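Local coordinates for protein sulfotransferase (Mycobacterium tuberculosis, PDB 2ZQ5) that probably transfers a sulfuryl group from the donor PAPS to an acceptor molecule, as other members of the sulfotransferase family do, at residues Ala11-Leu16 with Val42-Tyr47; Ser19-Val24 with Ala71-Gln76; Trp175-Gln180 with Arg213-Leu218; Phe237-Leu242 with Ala249-Thr254. All coordinates share one frame; numbering follows the deposited sequence.

Contact 1. Residues Ala11-Leu16 with Val42-Tyr47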
loop_
_atom_site.group_PDB
_atom_site.type_symbol
_atom_site.label_atom_id
_atom_site.label_comp_id
_atom_site.label_asym_id
_atom_site.label_seq_id
_atom_site.Cartn_x
_atom_site.Cartn_y
_atom_site.Cartn_z
ATOM N N ALA A 11 15.647 6.598 15.557
ATOM C CA ALA A 11 16.900 7.001 14.922
ATOM C C ALA A 11 16.768 8.416 14.372
ATOM O O ALA A 11 15.673 8.973 14.337
ATOM C CB ALA A 11 17.253 6.040 13.787
ATOM N N THR A 12 17.887 9.000 13.956
ATOM C CA THR A 12 17.873 10.341 13.381
ATOM C C THR A 12 17.833 10.188 11.864
ATOM O O THR A 12 18.064 9.097 11.342
ATOM C CB THR A 12 19.139 11.137 13.749
ATOM O OG1 THR A 12 20.281 10.529 13.132
ATOM C CG2 THR A 12 19.336 11.157 15.255
ATOM N N VAL A 13 17.533 11.273 11.161
ATOM C CA VAL A 13 17.480 11.233 9.706
ATOM C C VAL A 13 18.842 10.847 9.130
ATOM O O VAL A 13 18.922 10.021 8.219
ATOM C CB VAL A 13 17.045 12.594 9.125
ATOM C CG1 VAL A 13 17.074 12.549 7.603
ATOM C CG2 VAL A 13 15.643 12.937 9.613
ATOM N N ASP A 14 19.910 11.435 9.666
ATOM C CA ASP A 14 21.255 11.120 9.189
ATOM C C ASP A 14 21.592 9.655 9.442
ATOM O O ASP A 14 22.152 8.981 8.576
ATOM C CB ASP A 14 22.308 11.997 9.876
ATOM C CG ASP A 14 22.242 13.446 9.437
ATOM O OD1 ASP A 14 21.890 13.701 8.267
ATOM O OD2 ASP A 14 22.559 14.333 10.259
ATOM N N GLU A 15 21.253 9.163 10.630
ATOM C CA GLU A 15 21.530 7.773 10.975
ATOM C C GLU A 15 20.827 6.805 10.032
ATOM O O GLU A 15 21.405 5.799 9.629
ATOM C CB GLU A 15 21.110 7.482 12.420
ATOM C CG GLU A 15 21.926 8.234 13.461
ATOM C CD GLU A 15 21.510 7.900 14.878
ATOM O OE1 GLU A 15 20.318 7.592 15.090
ATOM O OE2 GLU A 15 22.368 7.955 15.785
ATOM N N LEU A 16 19.581 7.104 9.679
ATOM C CA LEU A 16 18.835 6.237 8.776
ATOM C C LEU A 16 19.469 6.194 7.387
ATOM O O LEU A 16 19.561 5.128 6.783
ATOM C CB LEU A 16 17.378 6.695 8.684
ATOM C CG LEU A 16 16.543 6.401 9.935
ATOM C CD1 LEU A 16 15.172 7.050 9.804
ATOM C CD2 LEU A 16 16.408 4.899 10.125
ATOM N N VAL A 42 9.098 14.654 9.990
ATOM C CA VAL A 42 7.807 14.751 10.662
ATOM C C VAL A 42 7.411 13.393 11.238
ATOM O O VAL A 42 6.914 13.302 12.362
ATOM C CB VAL A 42 6.715 15.234 9.685
ATOM C CG1 VAL A 42 5.340 15.097 10.321
ATOM C CG2 VAL A 42 6.972 16.684 9.303
ATOM N N LEU A 43 7.648 12.335 10.473
ATOM C CA LEU A 43 7.314 10.992 10.916
ATOM C C LEU A 43 8.149 10.586 12.136
ATOM O O LEU A 43 7.620 10.009 13.090
ATOM C CB LEU A 43 7.523 10.001 9.765
ATOM C CG LEU A 43 7.141 8.536 9.990
ATOM C CD1 LEU A 43 5.683 8.415 10.404
ATOM C CD2 LEU A 43 7.393 7.764 8.703
ATOM N N LEU A 44 9.445 10.894 12.109
ATOM C CA LEU A 44 10.327 10.565 13.226
ATOM C C LEU A 44 9.924 11.325 14.481
ATOM O O LEU A 44 9.929 10.769 15.579
ATOM C CB LEU A 44 11.785 10.885 12.880
ATOM C CG LEU A 44 12.481 9.877 11.962
ATOM C CD1 LEU A 44 13.839 10.420 11.539
ATOM C CD2 LEU A 44 12.628 8.548 12.687
ATOM N N ASP A 45 9.581 12.601 14.325
ATOM C CA ASP A 45 9.164 13.395 15.476
ATOM C C ASP A 45 7.887 12.808 16.068
ATOM O O ASP A 45 7.687 12.827 17.282
ATOM C CB ASP A 45 8.918 14.857 15.081
ATOM C CG ASP A 45 10.205 15.637 14.868
ATOM O OD1 ASP A 45 11.300 15.088 15.124
ATOM O OD2 ASP A 45 10.115 16.810 14.448
ATOM N N ALA A 46 7.021 12.279 15.209
ATOM C CA ALA A 46 5.775 11.690 15.675
ATOM C C ALA A 46 6.048 10.397 16.437
ATOM O O ALA A 46 5.530 10.194 17.533
ATOM C CB ALA A 46 4.850 11.421 14.495
ATOM N N TYR A 47 6.867 9.521 15.865
ATOM C CA TYR A 47 7.184 8.259 16.526
ATOM C C TYR A 47 7.792 8.480 17.900
ATOM O O TYR A 47 7.353 7.904 18.894
ATOM C CB TYR A 47 8.181 7.438 15.702
ATOM C CG TYR A 47 7.587 6.666 14.547
ATOM C CD1 TYR A 47 6.451 5.878 14.718
ATOM C CD2 TYR A 47 8.185 6.695 13.289
ATOM C CE1 TYR A 47 5.921 5.138 13.664
ATOM C CE2 TYR A 47 7.665 5.954 12.229
ATOM C CZ TYR A 47 6.533 5.182 12.423
ATOM O OH TYR A 47 5.997 4.470 11.378
#

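Contact 2. Residues Ser19-Val24 with Ala71-Gln76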
loop_
_atom_site.group_PDB
_atom_site.type_symbol
_atom_site.label_atom_id
_atom_site.label_comp_id
_atom_site.label_asym_id
_atom_site.label_seq_id
_atom_site.Cartn_x
_atom_site.Cartn_y
_atom_site.Cartn_z
ATOM N N SER A 19 22.636 4.133 7.680
ATOM C CA SER A 19 22.356 2.705 7.801
ATOM C C SER A 19 21.924 2.098 6.472
ATOM O O SER A 19 22.252 0.952 6.168
ATOM C CB SER A 19 21.268 2.451 8.848
ATOM O OG SER A 19 21.726 2.772 10.148
ATOM N N ALA A 20 21.171 2.860 5.685
ATOM C CA ALA A 20 20.721 2.374 4.386
ATOM C C ALA A 20 21.941 2.183 3.494
ATOM O O ALA A 20 22.090 1.152 2.839
ATOM C CB ALA A 20 19.754 3.372 3.755
ATOM N N THR A 21 22.813 3.185 3.476
ATOM C CA THR A 21 24.026 3.119 2.669
ATOM C C THR A 21 24.960 2.010 3.148
ATOM O O THR A 21 25.627 1.358 2.344
ATOM C CB THR A 21 24.777 4.465 2.696
ATOM O OG1 THR A 21 24.016 5.444 1.979
ATOM C CG2 THR A 21 26.152 4.329 2.056
ATOM N N LYS A 22 25.005 1.790 4.456
ATOM C CA LYS A 22 25.865 0.753 5.010
ATOM C C LYS A 22 25.421 -0.628 4.538
ATOM O O LYS A 22 26.248 -1.494 4.257
ATOM C CB LYS A 22 25.841 0.814 6.539
ATOM C CG LYS A 22 26.732 -0.210 7.227
ATOM C CD LYS A 22 26.581 -0.122 8.736
ATOM C CE LYS A 22 27.412 -1.173 9.449
ATOM N NZ LYS A 22 27.187 -1.129 10.922
ATOM N N LEU A 23 24.111 -0.821 4.431
ATOM C CA LEU A 23 23.564 -2.105 4.016
ATOM C C LEU A 23 23.805 -2.481 2.551
ATOM O O LEU A 23 24.250 -3.591 2.263
ATOM C CB LEU A 23 22.060 -2.148 4.315
ATOM C CG LEU A 23 21.354 -3.483 4.077
ATOM C CD1 LEU A 23 21.930 -4.545 5.003
ATOM C CD2 LEU A 23 19.860 -3.319 4.325
ATOM N N VAL A 24 23.522 -1.566 1.627
ATOM C CA VAL A 24 23.692 -1.868 0.207
ATOM C C VAL A 24 24.871 -1.193 -0.489
ATOM O O VAL A 24 25.214 -1.553 -1.617
ATOM C CB VAL A 24 22.404 -1.551 -0.586
ATOM C CG1 VAL A 24 21.287 -2.493 -0.153
ATOM C CG2 VAL A 24 21.991 -0.103 -0.366
ATOM N N ALA A 71 15.081 0.954 -0.309
ATOM C CA ALA A 71 14.260 0.787 -1.506
ATOM C C ALA A 71 14.424 2.014 -2.400
ATOM O O ALA A 71 14.496 1.901 -3.629
ATOM C CB ALA A 71 12.786 0.604 -1.116
ATOM N N ARG A 72 14.473 3.187 -1.777
ATOM C CA ARG A 72 14.647 4.435 -2.508
ATOM C C ARG A 72 15.972 4.371 -3.278
ATOM O O ARG A 72 16.032 4.701 -4.463
ATOM C CB ARG A 72 14.662 5.619 -1.535
ATOM C CG ARG A 72 14.652 6.967 -2.225
ATOM C CD ARG A 72 14.812 8.127 -1.243
ATOM N NE ARG A 72 14.812 9.392 -1.971
ATOM C CZ ARG A 72 13.716 10.027 -2.378
ATOM N NH1 ARG A 72 12.513 9.532 -2.112
ATOM N NH2 ARG A 72 13.825 11.134 -3.098
ATOM N N LEU A 73 17.028 3.934 -2.597
ATOM C CA LEU A 73 18.347 3.809 -3.214
ATOM C C LEU A 73 18.335 2.821 -4.376
ATOM O O LEU A 73 18.948 3.073 -5.413
ATOM C CB LEU A 73 19.380 3.351 -2.181
ATOM C CG LEU A 73 19.828 4.364 -1.125
ATOM C CD1 LEU A 73 20.590 3.644 -0.021
ATOM C CD2 LEU A 73 20.691 5.443 -1.771
ATOM N N LEU A 74 17.646 1.696 -4.200
ATOM C CA LEU A 74 17.574 0.680 -5.246
ATOM C C LEU A 74 16.869 1.207 -6.491
ATOM O O LEU A 74 17.303 0.938 -7.610
ATOM C CB LEU A 74 16.858 -0.576 -4.735
ATOM C CG LEU A 74 17.596 -1.375 -3.652
ATOM C CD1 LEU A 74 16.693 -2.480 -3.120
ATOM C CD2 LEU A 74 18.880 -1.963 -4.221
ATOM N N SER A 75 15.788 1.957 -6.306
ATOM C CA SER A 75 15.068 2.518 -7.448
ATOM C C SER A 75 15.925 3.547 -8.180
ATOM O O SER A 75 15.979 3.555 -9.410
ATOM C CB SER A 75 13.756 3.172 -7.000
ATOM O OG SER A 75 12.742 2.203 -6.791
ATOM N N GLN A 76 16.593 4.416 -7.426
ATOM C CA GLN A 76 17.442 5.444 -8.023
ATOM C C GLN A 76 18.518 4.794 -8.892
ATOM O O GLN A 76 18.779 5.236 -10.016
ATOM C CB GLN A 76 18.094 6.294 -6.931
ATOM C CG GLN A 76 18.897 7.476 -7.457
ATOM C CD GLN A 76 18.081 8.368 -8.370
ATOM O OE1 GLN A 76 16.980 8.793 -8.019
ATOM N NE2 GLN A 76 18.617 8.656 -9.553
#

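Contact 3. Residues Trp175-Gln180 with Arg213-Leu218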
loop_
_atom_site.group_PDB
_atom_site.type_symbol
_atom_site.label_atom_id
_atom_site.label_comp_id
_atom_site.label_asym_id
_atom_site.label_seq_id
_atom_site.Cartn_x
_atom_site.Cartn_y
_atom_site.Cartn_z
ATOM N N TRP A 175 1.830 0.999 -1.153
ATOM C CA TRP A 175 2.604 1.617 -0.079
ATOM C C TRP A 175 4.049 1.137 -0.135
ATOM O O TRP A 175 4.949 1.828 0.336
ATOM C CB TRP A 175 2.003 1.333 1.310
ATOM C CG TRP A 175 2.024 -0.101 1.732
ATOM C CD1 TRP A 175 1.017 -1.013 1.591
ATOM C CD2 TRP A 175 3.113 -0.795 2.353
ATOM N NE1 TRP A 175 1.411 -2.234 2.085
ATOM C CE2 TRP A 175 2.691 -2.129 2.558
ATOM C CE3 TRP A 175 4.402 -0.422 2.755
ATOM C CZ2 TRP A 175 3.518 -3.092 3.150
ATOM C CZ3 TRP A 175 5.224 -1.382 3.343
ATOM C CH2 TRP A 175 4.773 -2.701 3.534
ATOM N N GLN A 176 4.273 -0.039 -0.723
ATOM C CA GLN A 176 5.628 -0.567 -0.834
ATOM C C GLN A 176 6.480 0.330 -1.724
ATOM O O GLN A 176 7.705 0.327 -1.627
ATOM C CB GLN A 176 5.604 -1.997 -1.376
ATOM C CG GLN A 176 5.228 -3.026 -0.323
ATOM C CD GLN A 176 6.425 -3.524 0.471
ATOM O OE1 GLN A 176 7.307 -2.751 0.849
ATOM N NE2 GLN A 176 6.455 -4.824 0.733
ATOM N N LEU A 177 5.824 1.091 -2.596
ATOM C CA LEU A 177 6.533 2.025 -3.463
ATOM C C LEU A 177 6.500 3.424 -2.859
ATOM O O LEU A 177 7.523 4.102 -2.809
ATOM C CB LEU A 177 5.911 2.071 -4.863
ATOM C CG LEU A 177 6.021 0.815 -5.728
ATOM C CD1 LEU A 177 5.281 1.046 -7.029
ATOM C CD2 LEU A 177 7.489 0.485 -6.001
ATOM N N LEU A 178 5.326 3.845 -2.390
ATOM C CA LEU A 178 5.162 5.176 -1.810
ATOM C C LEU A 178 6.016 5.408 -0.563
ATOM O O LEU A 178 6.347 6.552 -0.234
ATOM C CB LEU A 178 3.682 5.429 -1.501
ATOM C CG LEU A 178 2.761 5.452 -2.728
ATOM C CD1 LEU A 178 1.318 5.342 -2.283
ATOM C CD2 LEU A 178 2.985 6.723 -3.537
ATOM N N ARG A 179 6.378 4.330 0.129
ATOM C CA ARG A 179 7.210 4.463 1.321
ATOM C C ARG A 179 8.549 5.099 0.952
ATOM O O ARG A 179 9.213 5.688 1.800
ATOM C CB ARG A 179 7.453 3.096 1.975
ATOM C CG ARG A 179 8.225 2.129 1.093
ATOM C CD ARG A 179 8.541 0.801 1.771
ATOM N NE ARG A 179 9.126 -0.117 0.796
ATOM C CZ ARG A 179 9.986 -1.090 1.077
ATOM N NH1 ARG A 179 10.390 -1.298 2.324
ATOM N NH2 ARG A 179 10.443 -1.859 0.097
ATOM N N GLN A 180 8.945 4.980 -0.312
ATOM C CA GLN A 180 10.210 5.566 -0.756
ATOM C C GLN A 180 10.208 7.080 -0.547
ATOM O O GLN A 180 11.264 7.689 -0.347
ATOM C CB GLN A 180 10.462 5.253 -2.237
ATOM C CG GLN A 180 10.782 3.797 -2.527
ATOM C CD GLN A 180 11.237 3.574 -3.959
ATOM O OE1 GLN A 180 11.611 4.518 -4.659
ATOM N NE2 GLN A 180 11.221 2.321 -4.398
ATOM N N ARG A 213 4.860 6.373 -10.449
ATOM C CA ARG A 213 4.799 6.115 -11.886
ATOM C C ARG A 213 6.168 5.761 -12.470
ATOM O O ARG A 213 6.272 4.857 -13.304
ATOM C CB ARG A 213 4.210 7.329 -12.609
ATOM C CG ARG A 213 4.120 7.161 -14.113
ATOM C CD ARG A 213 3.263 8.251 -14.737
ATOM N NE ARG A 213 3.303 8.193 -16.196
ATOM C CZ ARG A 213 4.350 8.571 -16.922
ATOM N NH1 ARG A 213 5.439 9.039 -16.324
ATOM N NH2 ARG A 213 4.314 8.481 -18.246
ATOM N N ARG A 214 7.213 6.467 -12.044
ATOM C CA ARG A 214 8.561 6.174 -12.525
ATOM C C ARG A 214 8.923 4.741 -12.150
ATOM O O ARG A 214 9.611 4.049 -12.900
ATOM C CB ARG A 214 9.583 7.140 -11.919
ATOM C CG ARG A 214 9.475 8.575 -12.407
ATOM C CD ARG A 214 10.684 9.380 -11.948
ATOM N NE ARG A 214 11.929 8.773 -12.415
ATOM C CZ ARG A 214 13.144 9.208 -12.097
ATOM N NH1 ARG A 214 13.291 10.262 -11.304
ATOM N NH2 ARG A 214 14.216 8.589 -12.572
ATOM N N ASN A 215 8.466 4.293 -10.984
ATOM C CA ASN A 215 8.745 2.928 -10.568
ATOM C C ASN A 215 7.945 1.917 -11.390
ATOM O O ASN A 215 8.435 0.823 -11.668
ATOM C CB ASN A 215 8.490 2.755 -9.069
ATOM C CG ASN A 215 9.736 3.030 -8.247
ATOM O OD1 ASN A 215 10.805 2.484 -8.532
ATOM N ND2 ASN A 215 9.611 3.873 -7.226
ATOM N N LEU A 216 6.722 2.268 -11.788
ATOM C CA LEU A 216 5.938 1.357 -12.620
ATOM C C LEU A 216 6.606 1.246 -13.993
ATOM O O LEU A 216 6.644 0.169 -14.584
ATOM C CB LEU A 216 4.495 1.850 -12.788
ATOM C CG LEU A 216 3.616 1.911 -11.535
ATOM C CD1 LEU A 216 2.161 2.056 -11.965
ATOM C CD2 LEU A 216 3.780 0.648 -10.700
ATOM N N GLN A 217 7.123 2.365 -14.499
ATOM C CA GLN A 217 7.809 2.377 -15.791
ATOM C C GLN A 217 9.022 1.452 -15.750
ATOM O O GLN A 217 9.292 0.720 -16.702
ATOM C CB GLN A 217 8.292 3.786 -16.141
ATOM C CG GLN A 217 7.207 4.775 -16.515
ATOM C CD GLN A 217 7.782 6.146 -16.815
ATOM O OE1 GLN A 217 8.464 6.742 -15.980
ATOM N NE2 GLN A 217 7.515 6.653 -18.013
ATOM N N LEU A 218 9.760 1.509 -14.645
ATOM C CA LEU A 218 10.950 0.689 -14.459
ATOM C C LEU A 218 10.610 -0.792 -14.326
ATOM O O LEU A 218 11.124 -1.629 -15.069
ATOM C CB LEU A 218 11.698 1.148 -13.207
ATOM C CG LEU A 218 12.799 0.216 -12.693
ATOM C CD1 LEU A 218 14.001 0.262 -13.633
ATOM C CD2 LEU A 218 13.189 0.636 -11.283
HETATM O O HOH W 1 7.838 5.284 -5.345
#

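Contact 4. Residues Phe237-Leu242 with Ala249-Thr254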
loop_
_atom_site.group_PDB
_atom_site.type_symbol
_atom_site.label_atom_id
_atom_site.label_comp_id
_atom_site.label_asym_id
_atom_site.label_seq_id
_atom_site.Cartn_x
_atom_site.Cartn_y
_atom_site.Cartn_z
ATOM N N PHE A 237 -7.110 8.775 -0.288
ATOM C CA PHE A 237 -6.623 10.071 0.182
ATOM C C PHE A 237 -5.951 10.939 -0.872
ATOM O O PHE A 237 -5.891 12.167 -0.727
ATOM C CB PHE A 237 -5.589 9.862 1.300
ATOM C CG PHE A 237 -6.098 9.093 2.491
ATOM C CD1 PHE A 237 -6.495 9.763 3.645
ATOM C CD2 PHE A 237 -6.147 7.701 2.473
ATOM C CE1 PHE A 237 -6.930 9.056 4.764
ATOM C CE2 PHE A 237 -6.583 6.987 3.588
ATOM C CZ PHE A 237 -6.974 7.670 4.736
ATOM N N ALA A 238 -5.439 10.307 -1.922
ATOM C CA ALA A 238 -4.683 11.025 -2.941
ATOM C C ALA A 238 -5.226 10.929 -4.353
ATOM O O ALA A 238 -4.458 10.892 -5.313
ATOM C CB ALA A 238 -3.237 10.535 -2.918
ATOM N N LEU A 239 -6.545 10.915 -4.490
ATOM C CA LEU A 239 -7.134 10.801 -5.810
ATOM C C LEU A 239 -6.706 11.913 -6.765
ATOM O O LEU A 239 -6.473 11.652 -7.945
ATOM C CB LEU A 239 -8.658 10.752 -5.711
ATOM C CG LEU A 239 -9.368 10.560 -7.052
ATOM C CD1 LEU A 239 -8.901 9.269 -7.717
ATOM C CD2 LEU A 239 -10.873 10.539 -6.823
ATOM N N ASP A 240 -6.599 13.149 -6.281
ATOM C CA ASP A 240 -6.187 14.226 -7.175
ATOM C C ASP A 240 -4.784 13.977 -7.716
ATOM O O ASP A 240 -4.524 14.204 -8.897
ATOM C CB ASP A 240 -6.237 15.593 -6.480
ATOM C CG ASP A 240 -7.656 16.052 -6.185
ATOM O OD1 ASP A 240 -8.551 15.832 -7.029
ATOM O OD2 ASP A 240 -7.873 16.649 -5.110
ATOM N N ALA A 241 -3.881 13.501 -6.861
ATOM C CA ALA A 241 -2.517 13.220 -7.293
ATOM C C ALA A 241 -2.524 12.050 -8.265
ATOM O O ALA A 241 -1.778 12.031 -9.247
ATOM C CB ALA A 241 -1.635 12.896 -6.090
ATOM N N LEU A 242 -3.372 11.069 -7.981
ATOM C CA LEU A 242 -3.490 9.898 -8.828
ATOM C C LEU A 242 -3.935 10.314 -10.229
ATOM O O LEU A 242 -3.313 9.930 -11.222
ATOM C CB LEU A 242 -4.492 8.920 -8.201
ATOM C CG LEU A 242 -4.639 7.513 -8.789
ATOM C CD1 LEU A 242 -5.342 6.629 -7.769
ATOM C CD2 LEU A 242 -5.411 7.547 -10.101
ATOM N N ALA A 249 -6.738 7.021 -15.705
ATOM C CA ALA A 249 -6.899 5.914 -14.767
ATOM C C ALA A 249 -8.325 5.397 -14.625
ATOM O O ALA A 249 -9.296 6.144 -14.772
ATOM C CB ALA A 249 -6.368 6.314 -13.393
ATOM N N LEU A 250 -8.429 4.102 -14.344
ATOM C CA LEU A 250 -9.707 3.436 -14.125
ATOM C C LEU A 250 -9.661 3.078 -12.645
ATOM O O LEU A 250 -8.840 2.266 -12.219
ATOM C CB LEU A 250 -9.804 2.178 -14.990
ATOM C CG LEU A 250 -9.595 2.421 -16.487
ATOM C CD1 LEU A 250 -9.652 1.099 -17.231
ATOM C CD2 LEU A 250 -10.660 3.381 -17.008
ATOM N N VAL A 251 -10.537 3.694 -11.861
ATOM C CA VAL A 251 -10.547 3.488 -10.419
ATOM C C VAL A 251 -11.741 2.682 -9.926
ATOM O O VAL A 251 -12.887 3.003 -10.238
ATOM C CB VAL A 251 -10.531 4.850 -9.700
ATOM C CG1 VAL A 251 -10.404 4.649 -8.202
ATOM C CG2 VAL A 251 -9.383 5.700 -10.225
ATOM N N VAL A 252 -11.455 1.641 -9.147
ATOM C CA VAL A 252 -12.484 0.778 -8.579
ATOM C C VAL A 252 -12.427 0.865 -7.059
ATOM O O VAL A 252 -11.386 0.602 -6.457
ATOM C CB VAL A 252 -12.274 -0.705 -8.974
ATOM C CG1 VAL A 252 -13.380 -1.564 -8.378
ATOM C CG2 VAL A 252 -12.244 -0.843 -10.484
ATOM N N GLN A 253 -13.546 1.236 -6.446
ATOM C CA GLN A 253 -13.621 1.342 -4.995
ATOM C C GLN A 253 -14.537 0.268 -4.425
ATOM O O GLN A 253 -15.660 0.080 -4.900
ATOM C CB GLN A 253 -14.146 2.717 -4.576
ATOM C CG GLN A 253 -14.297 2.865 -3.064
ATOM C CD GLN A 253 -14.854 4.210 -2.661
ATOM O OE1 GLN A 253 -15.673 4.791 -3.369
ATOM N NE2 GLN A 253 -14.424 4.707 -1.505
ATOM N N THR A 254 -14.052 -0.435 -3.409
ATOM C CA THR A 254 -14.846 -1.470 -2.764
ATOM C C THR A 254 -15.623 -0.834 -1.619
ATOM O O THR A 254 -15.187 0.160 -1.033
ATOM C CB THR A 254 -13.958 -2.600 -2.217
ATOM O OG1 THR A 254 -12.941 -2.045 -1.374
ATOM C CG2 THR A 254 -13.316 -3.368 -3.359
#

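Contact 1. Residues Ala11-Leu16 with Val42-Tyr47
Thr12 and Leu44 bring the two backbones nearest, with the Thr12 CA and Leu44 CA atoms 7.6 Å apart where the first turn of helix 13-24 passes the middle of helix 36-50. Residues Ala11 and Thr12 lead into that turn, and Thr12 is its N-cap. Two bonds make up a capping box: Glu15 N donates to Thr12 OG1, although the modelled place of this hydroxyl is less certain, and Thr12 N donates to Glu15 OE1 over 3.0 Å. Across the gap a single side chain is the partner in every contact, an example of one leucine meeting the start of a neighbouring helix. Leu44 holds CG anti to its carbonyl carbon (chi1 -77°) and sends its forked end to the loop leading into the helix, where CD2 lies 3.5 Å and CD1 3.6 Å from Ala11 O. The CD1 methyl also meets Val13 CG2 at 3.6 Å, the two side chains running at a slant to one another. Leu16 comes tip to tip instead, its CD1 methyl 4.0 Å from Leu44 CD1. No hydrogen bond links the segments; methyl groups pack on one another and on the Ala11 carbonyl oxygen. Helix 55-81 backs the contact, with Leu65 against Leu44 and Leu69 against Leu16, while Leu40 of helix 36-50 also touches Val13 and Leu16; elsewhere 42-47 leans on helix 194-201 through Tyr196.

Contact 2. Residues Ser19-Val24 with Ala71-Gln76
Apolar helix-on-helix packing joins Ala20, Thr21 and Val24, in the last turn of helix 13-24, to Leu73 of the long helix 55-81, at the partly buried periphery of the chain. The segment axes approach to 10.4 Å and cross at -59°, and the contact centres on one leucine. Leu73 CD1 is the methyl that touches: it lies 3.9 Å from Ala20 CB and 4.0 Å from Val24 CG2, thus bridging two residues one helical turn apart. Both helices belong to the all-helical N-terminal part of the chain, which precedes the first strand of the parallel sheet, and the pair illustrates how a long leucine can reach a small alanine where two helices cross. In Val24, chi1 of -66° sets CG1 anti to the carbonyl carbon and leaves CG2 between the backbone N and the carbonyl carbon, from where it meets Leu73 at an oblique angle. The helix ends here, and Val24 N reaches Ala20 O by a weak bond of 3.3 Å. Thr21 flanks the leucine, its backbone N 4.2 Å from Leu73 CD1, while its hydroxyl OG1 hydrogen-bonds to Leu26 O beyond the helix. Val70, three residues before Leu73, also lies against Ala20 and Val24, and Phe29 packs on Leu73 and Thr21.

Contact 3. Residues Trp175-Gln180 with Arg213-Leu218
Helix 206-219 of the sulfotransferase fold meets the short helix beginning at Trp175 and the 3-10 turn that follows it, with Leu177 and Gln180 facing Asn215. The two amides come from opposite directions with their planes almost perpendicular (86°), so they do not stack; Asn215 ND2 points at Gln180 OE1 in a weak hydrogen bond of 3.3 Å. The same nitrogen gives a second bond, 2.9 Å from Asn215 ND2 to a water that in turn donates to Leu177 O over 2.8 Å. Beside these polar groups, Leu177 and the asparagine run alongside each other in opposite senses, the Leu177 CD2 methyl 3.9 Å from Asn215 CB, while Leu177 CD1 meets Leu216 CD2 at 4.0 Å, the two leucines crossing at about a right angle. Leu177 spreads its methyls this way with CG anti to its carbonyl carbon (chi1 -67°). Neighbouring residues complete the network: Ser75 OG bonds both Asn215 OD1 and Gln180 NE2, and Arg211 NE donates to Gln180 OE1, its stronger partner. Every polar side-chain atom of the two buried amides therefore has a partner, an instance of a hydrogen-bond network paying for polar groups in an interior; with one serine gripping both amides and a water sharing the load, both amide rotations are probably fixed.

Contact 4. Residues Phe237-Leu242 with Ala249-Thr254
Asp240 OD1, two residues ahead of the Leu242 that packs against Ala249, is gripped by two groups, in a salt bridge with Lys306 NZ and a hydrogen bond with Tyr307 OH. These bonds tie helix 239-245 to Lys306 and Tyr307; Leu239 and Leu242 of the same helix pack on strand 250-255 of the central parallel sheet and on the residue that leads into it. Helix and strand form the second half of a beta-alpha-beta crossover: the chain leaves strand 227-231, runs through short helices and returns as strand 250-255, passing over strand 94-97 between them, as befits the P-loop-like fold of sulfotransferases. The helix starts after Ala238, its N-cap, and Leu242 N donates to Ala238 O over 2.9 Å to close the first turn.

Across the interface the meeting is wholly apolar. Val251 faces the helix from the strand, and its CG2 methyl takes two leucines from one turn, lying 4.4 Å from Leu239 CD1 and again 4.4 Å from Leu242 CD2. Phe312 of the neighbouring strand also packs on Leu239 and Val251, and Phe300 of helix 282-304 touches Val251. The strand itself is interior to the sheet, with backbone bonds linking Leu250 and Val252 with Phe95, and Val251 with Tyr313. At its far end Thr254 OG1 hydrogen-bonds Thr102 OG1, in the loop that probably corresponds to the phosphosulfate-binding loop of this family. Closest of all is the residue just before the strand: Leu242, its CG anti to the backbone N (chi1 -171°), lays CD2 3.6 Å from Ala249 CB.

Overall arrangement
From the N terminus, contact 1 closes the chain from helix 13-24 to helix 36-50, and contact 2 closes it from the end of helix 13-24 to helix 55-81. Their segments alternate along the sequence, so these two closures cross and bind three helices into one bundle, with centres about 17 Å apart. Contacts 3 and 4 follow in series: the first brings helix 206-219 back to 175-180, the second closes the short connection from helix 239-245 into strand 250-255. Ser75 of contact 2 reaches both Asn215 and Gln180 of contact 3, joining the N-terminal helices to helix 206-219 and residues 175-180. Contact 4, centred about 16 Å from contact 3, adds the central sheet.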